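Side-chain contacts in alpha-1,2-mannosidase (Bacteroides thetaiotaomicron, PDB 2WW2), which hydrolyses alpha-mannosidic linkages with inversion of configuration, as a calcium-dependent glycoside hydrolase of family GH92 from a human gut symbiont: residues Thr127-Val132 / Phe301-Ser306; Ala444-Leu449 / Trp520-Ser525; Phe461-Gly466 / Gln473-Ala478. All coordinates share one frame; numbering follows the deposited sequence.

Contact 1 (Thr127-Val132 / Phe301-Ser306); sequences TSRGAV and FYEFDS
Arg129 reaches out of a beta-hairpin turn in the GH92 N-terminal domain to grip the backbone carbonyl of Tyr302, beside the strand residues Glu303 and Phe304 of a small antiparallel sheet in the GH92 catalytic domain. From CB the chain sets off with CG opposite the carbonyl carbon (chi1 -59°) and then stays straight through CD to NE, an extended stem that carries the guanidinium across to the other segment. That length is what an arginine offers here, since the two backbones come no nearer than 8.4 Å at the CA atoms of Arg129 and Glu303. NE is the first atom to arrive: it donates to Tyr302 O at 3.0 Å, in the carbonyl plane and on a lone pair, and also passes 3.7 Å from Glu303 CA. NH2 donates to the same Tyr302 O from above the carbonyl plane, and NH2 itself is 3.8 Å from Phe304 CE2, that ring standing at 77° to the guanidinium. The third nitrogen, NH1, forms a salt bridge with Glu250 on helix 240-250, which helps fix the group's rotation. Glu303 sends its own carboxylate elsewhere, to the side chains of Ser236 and Asn246 and to the backbone N of Phe237. The turn carrying Arg129 is pinned by an ST motif, in which Thr127 OG1 accepts from Gly130 N at 2.8 Å.

Contact 2 (Ala444-Leu449 / Trp520-Ser525); sequences ATAKTL and WHWTWS
Trp522 and Leu449 both start with CG swung opposite the carbonyl carbon (chi1 -80° and -64°), and at Trp522 the indole then stands nearly upright on its stem, chi2 95°, presenting a flat face to helix 444-465. Ala446 fits that face. Its CB sits 3.5 Å from the centroid of the six-membered ring, almost exactly on the ring normal, a CH-pi contact made by the small methyl that lets the helix backbone itself come close: Ala446 CA is only 3.9 Å from Trp522 CE3. One turn further along the helix, Leu449 crosses the indole at a slant, its CD1 lying 4.0 Å from Trp522 CE3 and 3.4 Å from Trp522 O. That single methyl touches both ring and backbone, while Leu449 CD2 lies 4.1 Å from Ser525 O; the leucine also touches Met492 and Tyr481. The chain there bends through a type I turn from Trp522 to Ser525, closed by a bond from Ser525 N to Trp522 O. Ser525 is thereby brought level with Leu449, but Leu449 O and Ser525 are linked through two waters. Water 1 donates to Leu449 O and Ser525 O; water 2 donates to Leu449 O at 2.9 Å and accepts from Ser525 OG at 2.8 Å. At its polar edge the indole is steered by NE1, which donates to Thr515 O. A serine in place of Trp522 would probably leave the Ala446 methyl facing a gap and Thr515 O without its indole donor. The chemistry thus divides in two: dispersion and CH-pi packing hold the apolar part of this buried interface, whereas water 1, donating twice, bridges two carbonyls that could not bond each other, and water 2 relays the Ser525 hydroxyl to Leu449 O.

Contact 3 (Phe461-Gly466 / Gln473-Ala478); sequences FAESLG and QYYQKA
A helical hairpin is formed where helix 444-465 ends in a Schellman motif and the chain turns back into helix 468-475, and the pair Glu463 and Tyr475 ties the two arms together near the protein surface. Tyr475 OH donates to Glu463 OE1 at 2.9 Å. Glutamate suits its place because its chain is long and straight: CG lies opposite the backbone N (chi1 -170°) and the rest is extended, which carries the carboxylate across to the second helix although the two CA atoms, of Glu463 and Tyr475, stand 9.6 Å apart. Tyrosine answers with a rigid ring that delivers its hydroxyl at full reach. The two side chains cross at about a right angle. OE1 lies at the ring's edge, near its plane, and 3.6 Å from Tyr475 CE2, whereas the hydroxyl meets the carboxylate from above, 50° out of its plane. The other oxygen, OE2, accepts from the side-chain amide of Gln468, so the carboxylate is held from both of its oxygens by the helix that follows. The tyrosine side chain also touches Ala459 and Arg460 of the first helix, while Ala462 leans on Ile470 and Ala471. The end of that first helix is itself well finished: Ser464 OG donates back to Phe461 O at 2.9 Å, Gly466 N bonds to Glu463 O at 3.0 Å, and Gly466 adopts a positive phi of 87°, where a side chain would jam against the preceding carbonyl oxygen. Phe461 meets Trp392 edge-to-face. A helix closed by a Schellman glycine and followed after a short link by a second helix running back along it is an alpha-alpha hairpin, consistent with the helix-rich catalytic domain of this six-hairpin clan member.

In the fold
Contact 1 comes first along the chain and stands apart, its centre about 41 Å from that of contact 2 and about 40 Å from that of contact 3. It joins the N-terminal domain to a small beta-sheet in the catalytic domain, where both other contacts lie wholly. Contacts 1 and 2 fall on opposite sides of the chain's centre. Contacts 2 and 3 share helix 444-465, one using its first turns and the other its last; their centres are about 22 Å apart, and both segments of contact 3 fall in sequence between those of contact 2. Domain joining and helix packing are thus handled in separate regions of the enzyme.

Contact 1 (Thr127-Val132 / Phe301-Ser306)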
loop_
_atom_site.group_PDB
_atom_site.type_symbol
_atom_site.label_atom_id
_atom_site.label_comp_id
_atom_site.label_asym_id
_atom_site.label_seq_id
_atom_site.Cartn_x
_atom_site.Cartn_y
_atom_site.Cartn_z
ATOM N N THR A 127 5.595 -20.313 43.137
ATOM C CA THR A 127 4.875 -21.566 43.214
ATOM C C THR A 127 3.513 -21.223 42.596
ATOM O O THR A 127 3.374 -20.149 42.020
ATOM C CB THR A 127 4.703 -22.023 44.686
ATOM O OG1 THR A 127 3.993 -21.021 45.426
ATOM C CG2 THR A 127 6.084 -22.262 45.355
ATOM N N SER A 128 2.515 -22.099 42.725
ATOM C CA SER A 128 1.174 -21.809 42.192
ATOM C C SER A 128 0.601 -20.522 42.789
ATOM O O SER A 128 0.001 -19.712 42.083
ATOM C CB SER A 128 0.210 -22.961 42.513
ATOM O OG SER A 128 0.574 -24.135 41.789
ATOM N N ARG A 129 0.773 -20.355 44.097
ATOM C CA ARG A 129 0.121 -19.262 44.812
ATOM C C ARG A 129 1.086 -18.369 45.596
ATOM O O ARG A 129 0.691 -17.341 46.112
ATOM C CB ARG A 129 -0.976 -19.842 45.721
ATOM C CG ARG A 129 -2.021 -20.612 44.913
ATOM C CD ARG A 129 -3.079 -21.331 45.809
ATOM N NE ARG A 129 -3.879 -22.205 44.964
ATOM C CZ ARG A 129 -3.479 -23.401 44.555
ATOM N NH1 ARG A 129 -2.289 -23.871 44.924
ATOM N NH2 ARG A 129 -4.269 -24.128 43.775
ATOM N N GLY A 130 2.368 -18.722 45.635
ATOM C CA GLY A 130 3.306 -17.892 46.382
ATOM C C GLY A 130 4.572 -17.605 45.599
ATOM O O GLY A 130 4.684 -17.994 44.427
ATOM N N ALA A 131 5.524 -16.924 46.246
ATOM C CA ALA A 131 6.826 -16.631 45.620
ATOM C C ALA A 131 7.883 -16.502 46.695
ATOM O O ALA A 131 7.569 -16.216 47.851
ATOM C CB ALA A 131 6.755 -15.321 44.803
ATOM N N VAL A 132 9.142 -16.666 46.319
ATOM C CA VAL A 132 10.232 -16.412 47.255
ATOM C C VAL A 132 11.251 -15.564 46.520
ATOM O O VAL A 132 11.508 -15.826 45.356
ATOM C CB VAL A 132 10.852 -17.727 47.795
ATOM C CG1 VAL A 132 12.066 -17.441 48.678
ATOM C CG2 VAL A 132 9.806 -18.532 48.591
ATOM N N PHE A 301 -8.117 -20.926 39.720
ATOM C CA PHE A 301 -8.590 -19.908 40.654
ATOM C C PHE A 301 -9.075 -20.568 41.957
ATOM O O PHE A 301 -9.799 -19.962 42.766
ATOM C CB PHE A 301 -9.711 -19.102 39.995
ATOM C CG PHE A 301 -9.850 -17.708 40.535
ATOM C CD1 PHE A 301 -8.886 -16.748 40.259
ATOM C CD2 PHE A 301 -10.957 -17.349 41.301
ATOM C CE1 PHE A 301 -9.017 -15.442 40.763
ATOM C CE2 PHE A 301 -11.097 -16.044 41.782
ATOM C CZ PHE A 301 -10.106 -15.096 41.515
ATOM N N TYR A 302 -8.673 -21.820 42.151
ATOM C CA TYR A 302 -9.015 -22.558 43.355
ATOM C C TYR A 302 -7.786 -22.734 44.240
ATOM O O TYR A 302 -6.623 -22.505 43.810
ATOM C CB TYR A 302 -9.628 -23.926 43.015
ATOM C CG TYR A 302 -8.776 -24.803 42.112
ATOM C CD1 TYR A 302 -7.879 -25.729 42.643
ATOM C CD2 TYR A 302 -8.874 -24.702 40.733
ATOM C CE1 TYR A 302 -7.098 -26.527 41.818
ATOM C CE2 TYR A 302 -8.099 -25.497 39.896
ATOM C CZ TYR A 302 -7.224 -26.404 40.444
ATOM O OH TYR A 302 -6.477 -27.185 39.606
ATOM N N GLU A 303 -8.055 -23.159 45.461
ATOM C CA GLU A 303 -7.068 -23.238 46.512
ATOM C C GLU A 303 -7.376 -24.507 47.305
ATOM O O GLU A 303 -8.449 -25.097 47.157
ATOM C CB GLU A 303 -7.170 -21.973 47.393
ATOM C CG GLU A 303 -7.250 -20.684 46.538
ATOM C CD GLU A 303 -7.179 -19.388 47.343
ATOM O OE1 GLU A 303 -6.431 -19.326 48.334
ATOM O OE2 GLU A 303 -7.856 -18.417 46.952
ATOM N N PHE A 304 -6.437 -24.948 48.125
ATOM C CA PHE A 304 -6.682 -26.141 48.919
ATOM C C PHE A 304 -6.789 -25.773 50.379
ATOM O O PHE A 304 -5.845 -25.247 50.962
ATOM C CB PHE A 304 -5.595 -27.183 48.681
ATOM C CG PHE A 304 -5.584 -27.711 47.276
ATOM C CD1 PHE A 304 -6.481 -28.701 46.894
ATOM C CD2 PHE A 304 -4.688 -27.218 46.339
ATOM C CE1 PHE A 304 -6.481 -29.194 45.602
ATOM C CE2 PHE A 304 -4.683 -27.696 45.039
ATOM C CZ PHE A 304 -5.594 -28.695 44.673
ATOM N N ASP A 305 -7.947 -26.066 50.959
ATOM C CA ASP A 305 -8.243 -25.660 52.326
ATOM C C ASP A 305 -7.452 -26.466 53.367
ATOM O O ASP A 305 -6.569 -27.237 53.008
ATOM C CB ASP A 305 -9.753 -25.746 52.577
ATOM C CG ASP A 305 -10.271 -27.183 52.629
ATOM O OD1 ASP A 305 -9.481 -28.152 52.629
ATOM O OD2 ASP A 305 -11.504 -27.336 52.663
ATOM N N SER A 306 -7.758 -26.282 54.649
ATOM C CA SER A 306 -6.990 -26.964 55.709
ATOM C C SER A 306 -7.107 -28.485 55.637
ATOM O O SER A 306 -6.221 -29.194 56.104
ATOM C CB SER A 306 -7.373 -26.467 57.105
ATOM O OG SER A 306 -8.738 -26.720 57.372
#

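Contact 2 (Ala444-Leu449 / Trp520-Ser525)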
loop_
_atom_site.group_PDB
_atom_site.type_symbol
_atom_site.label_atom_id
_atom_site.label_comp_id
_atom_site.label_asym_id
_atom_site.label_seq_id
_atom_site.Cartn_x
_atom_site.Cartn_y
_atom_site.Cartn_z
ATOM N N ALA A 444 -22.094 -7.185 13.437
ATOM C CA ALA A 444 -23.142 -8.159 13.190
ATOM C C ALA A 444 -22.718 -9.357 12.340
ATOM O O ALA A 444 -23.177 -10.469 12.567
ATOM C CB ALA A 444 -24.353 -7.462 12.529
ATOM N N THR A 445 -21.890 -9.126 11.329
ATOM C CA THR A 445 -21.555 -10.208 10.425
ATOM C C THR A 445 -20.580 -11.168 11.111
ATOM O O THR A 445 -20.749 -12.395 11.047
ATOM C CB THR A 445 -20.991 -9.671 9.100
ATOM O OG1 THR A 445 -22.043 -8.999 8.388
ATOM C CG2 THR A 445 -20.479 -10.820 8.250
ATOM N N ALA A 446 -19.567 -10.607 11.777
ATOM C CA ALA A 446 -18.635 -11.448 12.544
ATOM C C ALA A 446 -19.425 -12.240 13.602
ATOM O O ALA A 446 -19.178 -13.435 13.796
ATOM C CB ALA A 446 -17.536 -10.603 13.178
ATOM N N LYS A 447 -20.397 -11.597 14.259
ATOM C CA LYS A 447 -21.226 -12.324 15.224
ATOM C C LYS A 447 -22.016 -13.467 14.574
ATOM O O LYS A 447 -22.035 -14.586 15.096
ATOM C CB LYS A 447 -22.172 -11.378 15.979
ATOM C CG LYS A 447 -21.429 -10.485 16.996
ATOM C CD LYS A 447 -22.306 -9.324 17.507
ATOM C CE LYS A 447 -21.576 -8.570 18.645
ATOM N NZ LYS A 447 -22.252 -7.320 19.074
ATOM N N THR A 448 -22.676 -13.180 13.450
ATOM C CA THR A 448 -23.445 -14.203 12.753
ATOM C C THR A 448 -22.554 -15.413 12.459
ATOM O O THR A 448 -22.956 -16.572 12.655
ATOM C CB THR A 448 -23.993 -13.663 11.410
ATOM O OG1 THR A 448 -24.828 -12.526 11.651
ATOM C CG2 THR A 448 -24.821 -14.725 10.693
ATOM N N LEU A 449 -21.351 -15.153 11.960
ATOM C CA LEU A 449 -20.439 -16.245 11.626
ATOM C C LEU A 449 -20.000 -17.052 12.859
ATOM O O LEU A 449 -19.939 -18.289 12.823
ATOM C CB LEU A 449 -19.235 -15.714 10.816
ATOM C CG LEU A 449 -19.616 -15.118 9.448
ATOM C CD1 LEU A 449 -18.517 -14.192 8.876
ATOM C CD2 LEU A 449 -19.987 -16.199 8.415
ATOM N N TRP A 520 -12.344 -9.586 3.871
ATOM C CA TRP A 520 -11.212 -10.346 3.342
ATOM C C TRP A 520 -10.837 -11.464 4.307
ATOM O O TRP A 520 -10.456 -12.560 3.878
ATOM C CB TRP A 520 -10.015 -9.402 3.134
ATOM C CG TRP A 520 -8.795 -10.013 2.468
ATOM C CD1 TRP A 520 -7.629 -10.420 3.081
ATOM C CD2 TRP A 520 -8.615 -10.246 1.067
ATOM N NE1 TRP A 520 -6.745 -10.902 2.133
ATOM C CE2 TRP A 520 -7.328 -10.810 0.894
ATOM C CE3 TRP A 520 -9.421 -10.044 -0.058
ATOM C CZ2 TRP A 520 -6.828 -11.169 -0.367
ATOM C CZ3 TRP A 520 -8.928 -10.399 -1.312
ATOM C CH2 TRP A 520 -7.642 -10.964 -1.456
ATOM N N HIS A 521 -10.939 -11.187 5.607
ATOM C CA HIS A 521 -10.626 -12.190 6.633
ATOM C C HIS A 521 -11.839 -13.028 7.004
ATOM O O HIS A 521 -11.749 -14.248 7.066
ATOM C CB HIS A 521 -10.078 -11.538 7.914
ATOM C CG HIS A 521 -9.120 -10.423 7.658
ATOM N ND1 HIS A 521 -7.811 -10.641 7.283
ATOM C CD2 HIS A 521 -9.285 -9.079 7.701
ATOM C CE1 HIS A 521 -7.208 -9.476 7.114
ATOM N NE2 HIS A 521 -8.079 -8.513 7.369
ATOM N N TRP A 522 -12.956 -12.361 7.280
ATOM C CA TRP A 522 -14.147 -13.011 7.854
ATOM C C TRP A 522 -14.855 -13.975 6.900
ATOM O O TRP A 522 -15.585 -14.881 7.332
ATOM C CB TRP A 522 -15.102 -11.953 8.444
ATOM C CG TRP A 522 -14.623 -11.518 9.795
ATOM C CD1 TRP A 522 -13.844 -10.425 10.086
ATOM C CD2 TRP A 522 -14.832 -12.209 11.033
ATOM N NE1 TRP A 522 -13.578 -10.386 11.444
ATOM C CE2 TRP A 522 -14.166 -11.477 12.040
ATOM C CE3 TRP A 522 -15.517 -13.392 11.386
ATOM C CZ2 TRP A 522 -14.169 -11.880 13.386
ATOM C CZ3 TRP A 522 -15.524 -13.782 12.710
ATOM C CH2 TRP A 522 -14.856 -13.028 13.701
ATOM N N THR A 523 -14.613 -13.812 5.604
ATOM C CA THR A 523 -15.196 -14.720 4.615
ATOM C C THR A 523 -14.734 -16.170 4.833
ATOM O O THR A 523 -15.440 -17.107 4.475
ATOM C CB THR A 523 -14.911 -14.229 3.179
ATOM O OG1 THR A 523 -15.639 -13.012 2.964
ATOM C CG2 THR A 523 -15.353 -15.274 2.113
ATOM N N TRP A 524 -13.576 -16.354 5.462
ATOM C CA TRP A 524 -13.048 -17.703 5.718
ATOM C C TRP A 524 -13.559 -18.351 6.995
ATOM O O TRP A 524 -13.226 -19.501 7.296
ATOM C CB TRP A 524 -11.514 -17.658 5.752
ATOM C CG TRP A 524 -10.991 -17.156 4.443
ATOM C CD1 TRP A 524 -10.563 -15.882 4.161
ATOM C CD2 TRP A 524 -10.901 -17.891 3.218
ATOM N NE1 TRP A 524 -10.197 -15.798 2.837
ATOM C CE2 TRP A 524 -10.393 -17.011 2.238
ATOM C CE3 TRP A 524 -11.184 -19.212 2.859
ATOM C CZ2 TRP A 524 -10.160 -17.406 0.924
ATOM C CZ3 TRP A 524 -10.961 -19.604 1.540
ATOM C CH2 TRP A 524 -10.444 -18.700 0.593
ATOM N N SER A 525 -14.355 -17.615 7.763
ATOM C CA SER A 525 -14.769 -18.084 9.086
ATOM C C SER A 525 -15.910 -19.100 8.998
ATOM O O SER A 525 -17.023 -18.865 9.506
ATOM C CB SER A 525 -15.160 -16.898 9.990
ATOM O OG SER A 525 -15.316 -17.317 11.331
HETATM O O HOH W 1 -19.742 -19.696 10.220
HETATM O O HOH W 2 -17.077 -18.953 12.691
#

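Contact 3 (Phe461-Gly466 / Gln473-Ala478)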
loop_
_atom_site.group_PDB
_atom_site.type_symbol
_atom_site.label_atom_id
_atom_site.label_comp_id
_atom_site.label_asym_id
_atom_site.label_seq_id
_atom_site.Cartn_x
_atom_site.Cartn_y
_atom_site.Cartn_z
ATOM N N PHE A 461 -23.540 -31.717 19.899
ATOM C CA PHE A 461 -23.673 -32.120 21.294
ATOM C C PHE A 461 -25.005 -32.793 21.529
ATOM O O PHE A 461 -25.045 -33.914 22.059
ATOM C CB PHE A 461 -23.474 -30.921 22.245
ATOM C CG PHE A 461 -23.365 -31.302 23.700
ATOM C CD1 PHE A 461 -22.204 -31.896 24.198
ATOM C CD2 PHE A 461 -24.413 -31.044 24.581
ATOM C CE1 PHE A 461 -22.105 -32.243 25.540
ATOM C CE2 PHE A 461 -24.316 -31.379 25.915
ATOM C CZ PHE A 461 -23.170 -31.996 26.402
ATOM N N ALA A 462 -26.091 -32.140 21.114
ATOM C CA ALA A 462 -27.420 -32.706 21.315
ATOM C C ALA A 462 -27.522 -34.060 20.608
ATOM O O ALA A 462 -28.079 -35.010 21.150
ATOM C CB ALA A 462 -28.495 -31.775 20.798
ATOM N N GLU A 463 -27.000 -34.134 19.386
ATOM C CA GLU A 463 -27.100 -35.384 18.615
ATOM C C GLU A 463 -26.422 -36.535 19.360
ATOM O O GLU A 463 -26.950 -37.653 19.412
ATOM C CB GLU A 463 -26.488 -35.213 17.213
ATOM C CG GLU A 463 -26.782 -36.393 16.307
ATOM C CD GLU A 463 -26.465 -36.119 14.851
ATOM O OE1 GLU A 463 -25.335 -35.690 14.572
ATOM O OE2 GLU A 463 -27.363 -36.345 14.004
ATOM N N SER A 464 -25.260 -36.258 19.949
ATOM C CA SER A 464 -24.509 -37.281 20.685
ATOM C C SER A 464 -25.225 -37.749 21.960
ATOM O O SER A 464 -24.910 -38.815 22.485
ATOM C CB SER A 464 -23.076 -36.818 20.995
ATOM O OG SER A 464 -23.043 -36.013 22.163
ATOM N N LEU A 465 -26.200 -36.974 22.447
ATOM C CA LEU A 465 -26.996 -37.386 23.614
ATOM C C LEU A 465 -28.246 -38.156 23.201
ATOM O O LEU A 465 -28.977 -38.679 24.056
ATOM C CB LEU A 465 -27.419 -36.170 24.451
ATOM C CG LEU A 465 -26.343 -35.186 24.916
ATOM C CD1 LEU A 465 -26.962 -34.124 25.842
ATOM C CD2 LEU A 465 -25.199 -35.913 25.615
ATOM N N GLY A 466 -28.502 -38.221 21.896
ATOM C CA GLY A 466 -29.711 -38.861 21.385
ATOM C C GLY A 466 -30.874 -37.884 21.324
ATOM O O GLY A 466 -32.028 -38.286 21.098
ATOM N N GLN A 473 -32.948 -28.886 15.237
ATOM C CA GLN A 473 -33.200 -27.441 15.395
ATOM C C GLN A 473 -31.912 -26.638 15.187
ATOM O O GLN A 473 -31.912 -25.570 14.567
ATOM C CB GLN A 473 -33.738 -27.115 16.780
ATOM C CG GLN A 473 -35.199 -27.433 16.998
ATOM C CD GLN A 473 -35.570 -27.288 18.456
ATOM O OE1 GLN A 473 -36.121 -28.207 19.065
ATOM N NE2 GLN A 473 -35.235 -26.148 19.036
ATOM N N TYR A 474 -30.816 -27.148 15.737
ATOM C CA TYR A 474 -29.568 -26.417 15.704
ATOM C C TYR A 474 -28.802 -26.610 14.403
ATOM O O TYR A 474 -28.154 -25.678 13.928
ATOM C CB TYR A 474 -28.719 -26.700 16.965
ATOM C CG TYR A 474 -29.132 -25.793 18.102
ATOM C CD1 TYR A 474 -28.481 -24.581 18.315
ATOM C CD2 TYR A 474 -30.205 -26.123 18.936
ATOM C CE1 TYR A 474 -28.871 -23.723 19.326
ATOM C CE2 TYR A 474 -30.607 -25.263 19.949
ATOM C CZ TYR A 474 -29.939 -24.064 20.127
ATOM O OH TYR A 474 -30.313 -23.213 21.133
ATOM N N TYR A 475 -28.881 -27.805 13.821
ATOM C CA TYR A 475 -28.289 -28.046 12.512
ATOM C C TYR A 475 -28.908 -27.118 11.465
ATOM O O TYR A 475 -28.239 -26.713 10.513
ATOM C CB TYR A 475 -28.442 -29.519 12.092
ATOM C CG TYR A 475 -27.378 -30.444 12.675
ATOM C CD1 TYR A 475 -26.027 -30.149 12.530
ATOM C CD2 TYR A 475 -27.729 -31.632 13.322
ATOM C CE1 TYR A 475 -25.050 -30.995 13.030
ATOM C CE2 TYR A 475 -26.758 -32.482 13.838
ATOM C CZ TYR A 475 -25.426 -32.165 13.678
ATOM O OH TYR A 475 -24.449 -32.987 14.183
ATOM N N GLN A 476 -30.172 -26.755 11.665
ATOM C CA GLN A 476 -30.824 -25.807 10.758
ATOM C C GLN A 476 -30.152 -24.440 10.769
ATOM O O GLN A 476 -30.288 -23.680 9.815
ATOM C CB GLN A 476 -32.316 -25.661 11.078
ATOM N N LYS A 477 -29.413 -24.118 11.830
ATOM C CA LYS A 477 -28.750 -22.814 11.904
ATOM C C LYS A 477 -27.277 -22.865 11.474
ATOM O O LYS A 477 -26.668 -21.827 11.177
ATOM C CB LYS A 477 -28.869 -22.235 13.318
ATOM C CG LYS A 477 -30.301 -22.197 13.875
ATOM C CD LYS A 477 -30.256 -21.740 15.348
ATOM C CE LYS A 477 -31.580 -21.977 16.078
ATOM N NZ LYS A 477 -31.641 -21.158 17.320
ATOM N N ALA A 478 -26.712 -24.067 11.442
ATOM C CA ALA A 478 -25.314 -24.263 11.076
ATOM C C ALA A 478 -24.939 -23.601 9.747
ATOM O O ALA A 478 -23.839 -23.078 9.612
ATOM C CB ALA A 478 -24.960 -25.769 11.054
#